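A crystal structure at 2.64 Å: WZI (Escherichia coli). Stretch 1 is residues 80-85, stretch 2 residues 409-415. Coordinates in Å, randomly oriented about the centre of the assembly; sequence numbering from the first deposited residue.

Stretch 1, residues 80-85: PGTPQG
Stretch 2 409-415: TLKGIQL

Residues 80-85, an irregular segment, lie across strand 409-415 of the same chain, end-to-end directions 62° apart; Thr-82 CA and Leu-410 CA, 6.6 Å apart, set the register, and 248 Å² is buried in total. The segment is extended (psi near 150° or beyond) except at Gly-81 (-81/-39); the strand has phi -102 to -138°, psi 109 to 155°. The CA-to-CB bonds of Leu-410 and Gln-414 point toward the segment, those of Lys-411 and Ile-413 away. Gly-81, Thr-82, Pro-83, Leu-410 and Gly-412 are buried. Leu-410 (chi1 m, chi2 t) brings CD1 to 3.4 Å from Gly-81 O, 4.2 Å from Thr-82 CA and 4.5 Å from Pro-83 CD, an apolar contact with the proline ring (C-gamma endo). Thr-82 (-87/156) projects sideways in rotamer p, placing CG2 4.2 Å from Gly-412 CA. Glycine suits this position: an ideal CB would lie 2.8 Å from Thr-82 CG2, a clash. The partly exposed end is an amide pair. Gln-414 extends (chi1 t, chi2 t, chi3 14°), its NE2 donating to Gln-84 OE1 at 3.1 Å. Gln-84 (-115/157) leaves sideways but folds (chi1 m, chi2 m, chi3 -77°), its end nearing the strand; its NE2 donates to Thr-82 O at 3.0 Å and, weakly, to Gln-414 OE1 at 3.3 Å. The pairing is imperfect: acceptors Gln-84 OE1 and Gln-414 OE1 sit 3.1 Å apart.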

# COMPACT_ATOMS: atom_id res chain seq x y z
N PRO A 80 3.30 -3.14 17.21
CA PRO A 80 4.60 -2.51 17.02
C PRO A 80 4.60 -1.04 17.44
O PRO A 80 3.57 -0.37 17.37
CB PRO A 80 4.83 -2.64 15.51
CG PRO A 80 4.05 -3.83 15.10
CD PRO A 80 2.85 -3.88 16.02
N GLY A 81 5.75 -0.55 17.87
CA GLY A 81 5.88 0.82 18.32
C GLY A 81 6.02 1.76 17.16
O GLY A 81 5.47 2.86 17.18
N THR A 82 6.77 1.35 16.13
CA THR A 82 6.92 2.14 14.92
C THR A 82 5.78 1.80 13.97
O THR A 82 5.19 0.72 14.05
CB THR A 82 8.27 1.85 14.23
OG1 THR A 82 8.26 0.53 13.66
CG2 THR A 82 9.41 1.99 15.22
N PRO A 83 5.45 2.73 13.05
CA PRO A 83 4.48 2.44 12.00
C PRO A 83 5.03 1.41 11.00
O PRO A 83 6.25 1.26 10.91
CB PRO A 83 4.30 3.79 11.32
CG PRO A 83 5.58 4.51 11.56
CD PRO A 83 5.97 4.10 12.94
N GLN A 84 4.15 0.73 10.28
CA GLN A 84 4.54 -0.38 9.40
C GLN A 84 4.28 -0.06 7.94
O GLN A 84 3.43 0.76 7.60
CB GLN A 84 3.77 -1.65 9.75
CG GLN A 84 3.93 -2.10 11.18
CD GLN A 84 5.36 -2.41 11.53
OE1 GLN A 84 5.88 -3.46 11.16
NE2 GLN A 84 6.02 -1.48 12.24
N GLY A 85 5.00 -0.75 7.07
CA GLY A 85 4.97 -0.44 5.66
C GLY A 85 3.87 -1.08 4.85
O GLY A 85 2.92 -1.67 5.37
N THR A 409 9.05 10.53 20.20
CA THR A 409 10.15 10.27 19.26
C THR A 409 10.48 8.79 19.32
O THR A 409 10.79 8.26 20.38
CB THR A 409 11.42 11.07 19.60
OG1 THR A 409 11.16 12.47 19.46
CG2 THR A 409 12.57 10.68 18.67
N LEU A 410 10.39 8.12 18.18
CA LEU A 410 10.57 6.68 18.11
C LEU A 410 11.90 6.37 17.45
O LEU A 410 12.22 6.93 16.42
CB LEU A 410 9.43 6.06 17.31
CG LEU A 410 8.05 6.53 17.76
CD1 LEU A 410 6.98 5.87 16.90
CD2 LEU A 410 7.81 6.26 19.25
N LYS A 411 12.70 5.52 18.10
CA LYS A 411 13.92 4.97 17.52
C LYS A 411 13.82 3.47 17.68
O LYS A 411 13.91 2.95 18.80
CB LYS A 411 15.16 5.48 18.25
CG LYS A 411 15.52 6.92 17.94
CD LYS A 411 16.26 7.59 19.08
CE LYS A 411 16.43 9.09 18.81
NZ LYS A 411 16.95 9.84 19.99
N GLY A 412 13.61 2.78 16.55
CA GLY A 412 13.33 1.35 16.57
C GLY A 412 14.07 0.53 15.53
O GLY A 412 14.47 1.03 14.47
N ILE A 413 14.24 -0.75 15.85
CA ILE A 413 14.82 -1.76 14.98
C ILE A 413 13.80 -2.89 14.85
O ILE A 413 13.15 -3.26 15.82
CB ILE A 413 16.14 -2.30 15.56
CG1 ILE A 413 16.78 -3.33 14.61
CG2 ILE A 413 15.93 -2.90 16.94
CD1 ILE A 413 18.21 -3.71 14.97
N GLN A 414 13.66 -3.43 13.64
CA GLN A 414 12.73 -4.53 13.41
C GLN A 414 13.37 -5.58 12.51
O GLN A 414 13.80 -5.28 11.39
CB GLN A 414 11.43 -4.00 12.82
CG GLN A 414 10.34 -5.04 12.66
CD GLN A 414 8.96 -4.44 12.46
OE1 GLN A 414 8.82 -3.24 12.18
NE2 GLN A 414 7.93 -5.26 12.60
N LEU A 415 13.48 -6.80 13.02
CA LEU A 415 14.01 -7.92 12.27
C LEU A 415 12.84 -8.76 11.80
O LEU A 415 11.78 -8.77 12.43
CB LEU A 415 14.94 -8.77 13.13
CG LEU A 415 16.11 -8.07 13.81
CD1 LEU A 415 17.04 -9.10 14.45
CD2 LEU A 415 16.88 -7.18 12.85